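Local coordinates for nucleoprotein (Schmallenberg virus, PDB 4JNG) that encapsidates the viral RNA genome, shielding it from nucleases and forming the helical nucleocapsid that serves as template for transcription and replication, at residues T17-Y31 and D88-R102. Numbering follows the deposited sequence.
Sequences TFNPEVGYVAFIGKY and DNAITLHRMSGYLAR. With nucleotides of chain A.
Arg-95 lays its guanidinium flat on one face of the Phe-18 ring, a cation-pi stack with the planes 9° apart and Arg-95 CZ 3.8 Å from the ring centroid. The Arg-95 chain is extended from CG to NE, and its end reaches the RNA. Its NE gives a nearly straight bond to OP1 of U24 of chain A (2.9 Å, 168°). NH1 turns back to the carbonyls of Ala-90 and Pro-87, and NH2 reaches another phosphate. Together the ring and these bonds probably hold the guanidinium in one rotation. Arg-95 is an RNA-binding residue, and the Phe-18 ring backs its guanidinium. Phe-18 also touches the RNA through its backbone: its O accepts from O2' of U22 of chain A (2.7 Å). Just before it, Thr-17 OG1 donates to the syn lone pair of Asp-88 OD2 (2.6 Å).

Away from the RNA, helices 20-31 and 93-102 pack at a steep crossing of -79°, with Tyr-99 as a knob in a hole formed by Pro-20, Gly-23, Tyr-24 and Phe-27. Gly-23 has no side chain, so the Tyr-99 phenol lies against the backbone, with Tyr-99 OH 3.3 Å from Gly-23 CA. Tyr-24 CA sits over one face of the Tyr-99 ring. Phe-27, with CG anti to its backbone N, takes Tyr-99 CB over one ring face and meets Leu-100 CD2 at its edge. Ile-91 CG2 approaches the same ring obliquely, and Phe-71 of strand 69-74 extends this apolar patch. Arg-102 CG rests over a face of the Tyr-24 ring, 3.5 Å from its centroid. The bent Arg-102 chain then carries its guanidinium to a salt bridge with Glu-21, though the exact placement of those end atoms is doubtful. Arg-102 NH1 has a second acidic partner, a salt bridge to Asp-106 OD2.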
loop_
_atom_site.group_PDB
_atom_site.type_symbol
_atom_site.label_atom_id
_atom_site.label_comp_id
_atom_site.label_asym_id
_atom_site.label_seq_id
_atom_site.Cartn_x
_atom_site.Cartn_y
_atom_site.Cartn_z
ATOM N N THR B 17 33.220 8.157 6.722
ATOM C CA THR B 17 34.139 9.268 6.476
ATOM C C THR B 17 33.415 10.615 6.644
ATOM O O THR B 17 34.047 11.675 6.736
ATOM C CB THR B 17 34.758 9.163 5.067
ATOM O OG1 THR B 17 33.723 9.180 4.078
ATOM C CG2 THR B 17 35.554 7.859 4.930
ATOM N N PHE B 18 32.088 10.573 6.705
ATOM C CA PHE B 18 31.283 11.789 6.771
ATOM C C PHE B 18 31.361 12.446 8.151
ATOM O O PHE B 18 30.956 11.860 9.152
ATOM C CB PHE B 18 29.835 11.482 6.376
ATOM C CG PHE B 18 28.920 12.662 6.462
ATOM C CD1 PHE B 18 29.120 13.769 5.644
ATOM C CD2 PHE B 18 27.860 12.676 7.353
ATOM C CE1 PHE B 18 28.286 14.868 5.728
ATOM C CE2 PHE B 18 27.016 13.773 7.431
ATOM C CZ PHE B 18 27.231 14.864 6.620
ATOM N N ASN B 19 31.903 13.665 8.187
ATOM C CA ASN B 19 31.935 14.481 9.385
ATOM C C ASN B 19 31.072 15.718 9.124
ATOM O O ASN B 19 31.486 16.609 8.378
ATOM C CB ASN B 19 33.381 14.869 9.714
ATOM C CG ASN B 19 33.484 15.886 10.845
ATOM O OD1 ASN B 19 32.481 16.391 11.359
ATOM N ND2 ASN B 19 34.713 16.208 11.225
ATOM N N PRO B 20 29.875 15.776 9.743
ATOM C CA PRO B 20 28.896 16.834 9.500
ATOM C C PRO B 20 29.446 18.252 9.695
ATOM O O PRO B 20 29.007 19.180 9.008
ATOM C CB PRO B 20 27.800 16.557 10.529
ATOM C CG PRO B 20 27.959 15.141 10.937
ATOM C CD PRO B 20 29.399 14.791 10.733
ATOM N N GLU B 21 30.394 18.403 10.619
ATOM C CA GLU B 21 31.026 19.695 10.889
ATOM C C GLU B 21 31.811 20.182 9.676
ATOM O O GLU B 21 31.754 21.365 9.333
ATOM C CB GLU B 21 31.946 19.611 12.118
ATOM C CG GLU B 21 31.265 19.143 13.409
ATOM C CD GLU B 21 30.243 20.131 13.954
ATOM O OE1 GLU B 21 30.275 21.317 13.558
ATOM O OE2 GLU B 21 29.402 19.727 14.791
ATOM N N VAL B 22 32.527 19.275 9.015
ATOM C CA VAL B 22 33.264 19.617 7.800
ATOM C C VAL B 22 32.315 19.809 6.619
ATOM O O VAL B 22 32.527 20.702 5.795
ATOM C CB VAL B 22 34.348 18.570 7.459
ATOM C CG1 VAL B 22 34.936 18.814 6.075
ATOM C CG2 VAL B 22 35.445 18.605 8.509
ATOM N N GLY B 23 31.272 18.988 6.540
ATOM C CA GLY B 23 30.243 19.160 5.519
ATOM C C GLY B 23 29.554 20.520 5.641
ATOM O O GLY B 23 29.308 21.202 4.641
ATOM N N TYR B 24 29.244 20.902 6.873
ATOM C CA TYR B 24 28.591 22.176 7.153
ATOM C C TYR B 24 29.429 23.349 6.667
ATOM O O TYR B 24 28.930 24.248 5.993
ATOM C CB TYR B 24 28.339 22.300 8.649
ATOM C CG TYR B 24 27.870 23.662 9.103
ATOM C CD1 TYR B 24 26.634 24.157 8.703
ATOM C CD2 TYR B 24 28.653 24.443 9.945
ATOM C CE1 TYR B 24 26.192 25.389 9.123
ATOM C CE2 TYR B 24 28.220 25.683 10.373
ATOM C CZ TYR B 24 26.989 26.152 9.946
ATOM O OH TYR B 24 26.520 27.355 10.359
ATOM N N VAL B 25 30.710 23.321 7.002
ATOM C CA VAL B 25 31.612 24.397 6.645
ATOM C C VAL B 25 31.783 24.465 5.131
ATOM O O VAL B 25 31.848 25.557 4.577
ATOM C CB VAL B 25 32.961 24.276 7.371
ATOM C CG1 VAL B 25 33.911 25.378 6.927
ATOM C CG2 VAL B 25 32.745 24.362 8.872
ATOM N N ALA B 26 31.810 23.310 4.460
ATOM C CA ALA B 26 31.870 23.287 2.990
ATOM C C ALA B 26 30.605 23.870 2.360
ATOM O O ALA B 26 30.659 24.500 1.304
ATOM C CB ALA B 26 32.104 21.875 2.484
ATOM N N PHE B 27 29.470 23.641 3.011
ATOM C CA PHE B 27 28.191 24.174 2.562
ATOM C C PHE B 27 28.159 25.696 2.723
ATOM O O PHE B 27 27.655 26.410 1.845
ATOM C CB PHE B 27 27.064 23.502 3.348
ATOM C CG PHE B 27 25.722 24.145 3.198
ATOM C CD1 PHE B 27 24.916 23.856 2.110
ATOM C CD2 PHE B 27 25.241 24.999 4.174
ATOM C CE1 PHE B 27 23.662 24.424 1.988
ATOM C CE2 PHE B 27 23.988 25.578 4.059
ATOM C CZ PHE B 27 23.197 25.292 2.960
ATOM N N ILE B 28 28.689 26.183 3.840
ATOM C CA ILE B 28 28.792 27.619 4.066
ATOM C C ILE B 28 29.781 28.218 3.074
ATOM O O ILE B 28 29.546 29.286 2.541
ATOM C CB ILE B 28 29.203 27.957 5.512
ATOM C CG1 ILE B 28 28.131 27.474 6.503
ATOM C CG2 ILE B 28 29.439 29.458 5.678
ATOM C CD1 ILE B 28 26.737 28.004 6.256
ATOM N N GLY B 29 30.873 27.512 2.820
ATOM C CA GLY B 29 31.812 27.894 1.769
ATOM C C GLY B 29 31.165 28.093 0.407
ATOM O O GLY B 29 31.436 29.087 -0.275
ATOM N N LYS B 30 30.293 27.166 0.013
ATOM C CA LYS B 30 29.664 27.232 -1.309
ATOM C C LYS B 30 28.499 28.211 -1.396
ATOM O O LYS B 30 28.362 28.891 -2.402
ATOM C CB LYS B 30 29.171 25.852 -1.743
ATOM C CG LYS B 30 28.775 25.752 -3.215
ATOM C CD LYS B 30 28.733 24.287 -3.663
ATOM C CE LYS B 30 28.590 24.149 -5.173
ATOM N NZ LYS B 30 27.167 24.030 -5.615
ATOM N N TYR B 31 27.635 28.232 -0.380
ATOM C CA TYR B 31 26.365 28.962 -0.455
ATOM C C TYR B 31 26.215 30.090 0.553
ATOM O O TYR B 31 25.244 30.840 0.488
ATOM C CB TYR B 31 25.192 27.997 -0.245
ATOM C CG TYR B 31 25.090 26.918 -1.289
ATOM C CD1 TYR B 31 24.552 27.187 -2.536
ATOM C CD2 TYR B 31 25.514 25.610 -1.022
ATOM C CE1 TYR B 31 24.454 26.204 -3.499
ATOM C CE2 TYR B 31 25.415 24.617 -1.981
ATOM C CZ TYR B 31 24.884 24.923 -3.220
ATOM O OH TYR B 31 24.776 23.958 -4.196
ATOM N N ASP B 88 31.043 13.287 0.573
ATOM C CA ASP B 88 31.059 13.821 1.933
ATOM C C ASP B 88 30.724 15.317 1.975
ATOM O O ASP B 88 30.197 15.797 2.972
ATOM C CB ASP B 88 32.409 13.553 2.613
ATOM C CG ASP B 88 32.573 12.098 3.057
ATOM O OD1 ASP B 88 31.567 11.352 3.134
ATOM O OD2 ASP B 88 33.719 11.700 3.351
ATOM N N ASN B 89 31.017 16.033 0.891
ATOM C CA ASN B 89 30.700 17.456 0.781
ATOM C C ASN B 89 29.472 17.727 -0.067
ATOM O O ASN B 89 29.230 18.869 -0.451
ATOM C CB ASN B 89 31.886 18.209 0.201
ATOM C CG ASN B 89 33.116 18.100 1.069
ATOM O OD1 ASN B 89 33.061 17.558 2.174
ATOM N ND2 ASN B 89 34.237 18.627 0.581
ATOM N N ALA B 90 28.689 16.683 -0.350
ATOM C CA ALA B 90 27.447 16.854 -1.089
ATOM C C ALA B 90 26.298 17.021 -0.116
ATOM O O ALA B 90 26.374 16.576 1.041
ATOM C CB ALA B 90 27.195 15.669 -2.006
ATOM N N ILE B 91 25.228 17.649 -0.599
ATOM C CA ILE B 91 24.026 17.844 0.193
ATOM C C ILE B 91 22.877 17.049 -0.405
ATOM O O ILE B 91 22.622 17.074 -1.602
ATOM C CB ILE B 91 23.600 19.338 0.369
ATOM C CG1 ILE B 91 23.659 20.117 -0.952
ATOM C CG2 ILE B 91 24.483 20.020 1.397
ATOM C CD1 ILE B 91 23.116 21.532 -0.852
ATOM N N THR B 92 22.228 16.298 0.468
ATOM C CA THR B 92 20.912 15.765 0.216
ATOM C C THR B 92 19.953 16.761 0.824
ATOM O O THR B 92 20.372 17.705 1.487
ATOM C CB THR B 92 20.741 14.409 0.923
ATOM O OG1 THR B 92 21.004 14.576 2.320
ATOM C CG2 THR B 92 21.712 13.400 0.353
ATOM N N LEU B 93 18.670 16.537 0.610
ATOM C CA LEU B 93 17.631 17.333 1.221
ATOM C C LEU B 93 17.758 17.303 2.736
ATOM O O LEU B 93 17.618 18.342 3.416
ATOM C CB LEU B 93 16.260 16.819 0.786
ATOM C CG LEU B 93 15.158 17.842 0.494
ATOM C CD1 LEU B 93 15.692 19.104 -0.165
ATOM C CD2 LEU B 93 14.107 17.190 -0.391
ATOM N N HIS B 94 18.053 16.112 3.256
ATOM C CA HIS B 94 18.194 15.912 4.673
ATOM C C HIS B 94 19.387 16.678 5.232
ATOM O O HIS B 94 19.269 17.337 6.261
ATOM C CB HIS B 94 18.352 14.420 4.999
ATOM C CG HIS B 94 18.162 14.108 6.444
ATOM N ND1 HIS B 94 19.216 13.907 7.304
ATOM C CD2 HIS B 94 17.038 13.986 7.187
ATOM C CE1 HIS B 94 18.753 13.656 8.512
ATOM N NE2 HIS B 94 17.435 13.704 8.470
ATOM N N ARG B 95 20.529 16.585 4.561
ATOM C CA ARG B 95 21.734 17.259 5.032
ATOM C C ARG B 95 21.549 18.782 4.997
ATOM O O ARG B 95 21.897 19.480 5.944
ATOM C CB ARG B 95 22.944 16.846 4.198
ATOM C CG ARG B 95 23.413 15.407 4.454
ATOM C CD ARG B 95 24.703 15.130 3.697
ATOM N NE ARG B 95 25.152 13.755 3.837
ATOM C CZ ARG B 95 26.229 13.231 3.253
ATOM N NH1 ARG B 95 27.005 13.957 2.453
ATOM N NH2 ARG B 95 26.530 11.953 3.480
ATOM N N MET B 96 20.974 19.253 3.897
ATOM C CA MET B 96 20.735 20.671 3.638
ATOM C C MET B 96 19.890 21.288 4.751
ATOM O O MET B 96 20.202 22.359 5.267
ATOM C CB MET B 96 20.016 20.777 2.296
ATOM C CG MET B 96 19.770 22.175 1.801
ATOM S SD MET B 96 19.030 22.098 0.170
ATOM C CE MET B 96 18.675 23.849 0.026
ATOM N N SER B 97 18.834 20.572 5.135
ATOM C CA SER B 97 17.969 20.960 6.237
ATOM C C SER B 97 18.723 21.134 7.554
ATOM O O SER B 97 18.484 22.091 8.287
ATOM C CB SER B 97 16.867 19.922 6.409
ATOM O OG SER B 97 16.033 20.233 7.503
ATOM N N GLY B 98 19.619 20.198 7.860
ATOM C CA GLY B 98 20.444 20.291 9.062
ATOM C C GLY B 98 21.433 21.449 8.991
ATOM O O GLY B 98 21.592 22.211 9.953
ATOM N N TYR B 99 22.095 21.595 7.850
ATOM C CA TYR B 99 23.035 22.701 7.685
ATOM C C TYR B 99 22.326 24.051 7.857
ATOM O O TYR B 99 22.802 24.881 8.615
ATOM C CB TYR B 99 23.755 22.644 6.336
ATOM C CG TYR B 99 24.646 21.436 6.124
ATOM C CD1 TYR B 99 25.108 20.656 7.196
ATOM C CD2 TYR B 99 25.048 21.080 4.843
ATOM C CE1 TYR B 99 25.930 19.560 6.980
ATOM C CE2 TYR B 99 25.871 19.985 4.623
ATOM C CZ TYR B 99 26.309 19.233 5.692
ATOM O OH TYR B 99 27.129 18.158 5.453
ATOM N N LEU B 100 21.176 24.227 7.205
ATOM C CA LEU B 100 20.425 25.498 7.260
ATOM C C LEU B 100 19.932 25.817 8.666
ATOM O O LEU B 100 20.006 26.963 9.104
ATOM C CB LEU B 100 19.250 25.518 6.274
ATOM C CG LEU B 100 19.554 25.713 4.786
ATOM C CD1 LEU B 100 18.294 25.467 3.967
ATOM C CD2 LEU B 100 20.111 27.103 4.468
ATOM N N ALA B 101 19.431 24.807 9.369
ATOM C CA ALA B 101 19.058 24.956 10.781
ATOM C C ALA B 101 20.251 25.411 11.622
ATOM O O ALA B 101 20.129 26.314 12.446
ATOM C CB ALA B 101 18.493 23.654 11.331
ATOM N N ARG B 102 21.396 24.781 11.395
ATOM C CA ARG B 102 22.626 25.126 12.080
ATOM C C ARG B 102 23.081 26.547 11.729
ATOM O O ARG B 102 23.588 27.265 12.585
ATOM C CB ARG B 102 23.714 24.111 11.726
ATOM C CG ARG B 102 25.127 24.492 12.124
ATOM C CD ARG B 102 25.360 24.418 13.614
ATOM N NE ARG B 102 26.503 23.549 13.869
ATOM C CZ ARG B 102 27.779 23.919 13.810
ATOM N NH1 ARG B 102 28.138 25.170 13.530
ATOM N NH2 ARG B 102 28.710 23.020 14.039
ATOM P P U A 22 30.822 5.376 12.189
ATOM O OP1 U A 22 32.278 5.516 11.955
ATOM O OP2 U A 22 30.323 4.467 13.254
ATOM O "O5'" U A 22 30.231 6.835 12.431
ATOM C "C5'" U A 22 28.927 7.016 13.000
ATOM C "C4'" U A 22 28.442 8.421 12.736
ATOM O "O4'" U A 22 29.416 9.371 13.225
ATOM C "C3'" U A 22 28.195 8.771 11.270
ATOM O "O3'" U A 22 26.835 9.139 11.148
ATOM C "C2'" U A 22 29.165 9.916 10.973
ATOM O "O2'" U A 22 28.647 10.924 10.123
ATOM C "C1'" U A 22 29.437 10.480 12.365
ATOM N N1 U A 22 30.748 11.132 12.485
ATOM C C2 U A 22 30.788 12.428 12.965
ATOM O O2 U A 22 29.791 13.042 13.304
ATOM N N3 U A 22 32.044 12.972 13.044
ATOM C C4 U A 22 33.236 12.375 12.697
ATOM O O4 U A 22 34.288 13.003 12.825
ATOM C C5 U A 22 33.111 11.035 12.210
ATOM C C6 U A 22 31.901 10.474 12.122
ATOM P P U A 24 23.431 10.538 5.544
ATOM O OP1 U A 24 23.358 12.004 5.210
ATOM O OP2 U A 24 22.937 10.069 6.859
ATOM O "O5'" U A 24 22.644 9.727 4.428
ATOM C "C5'" U A 24 23.013 9.782 3.044
ATOM C "C4'" U A 24 22.233 8.752 2.266
ATOM O "O4'" U A 24 22.739 7.419 2.566
ATOM C "C3'" U A 24 20.749 8.664 2.586
ATOM O "O3'" U A 24 19.997 9.650 1.901
ATOM C "C2'" U A 24 20.420 7.250 2.123
ATOM O "O2'" U A 24 20.292 7.090 0.723
ATOM C "C1'" U A 24 21.664 6.495 2.584
ATOM N N1 U A 24 21.552 5.927 3.937
ATOM C C2 U A 24 20.853 4.743 4.073
ATOM O O2 U A 24 20.324 4.176 3.133
ATOM N N3 U A 24 20.788 4.255 5.355
ATOM C C4 U A 24 21.341 4.812 6.488
ATOM O O4 U A 24 21.196 4.250 7.574
ATOM C C5 U A 24 22.045 6.038 6.264
ATOM C C6 U A 24 22.122 6.543 5.027
HETATM O O HOH W 1 28.518 20.414 2.246
#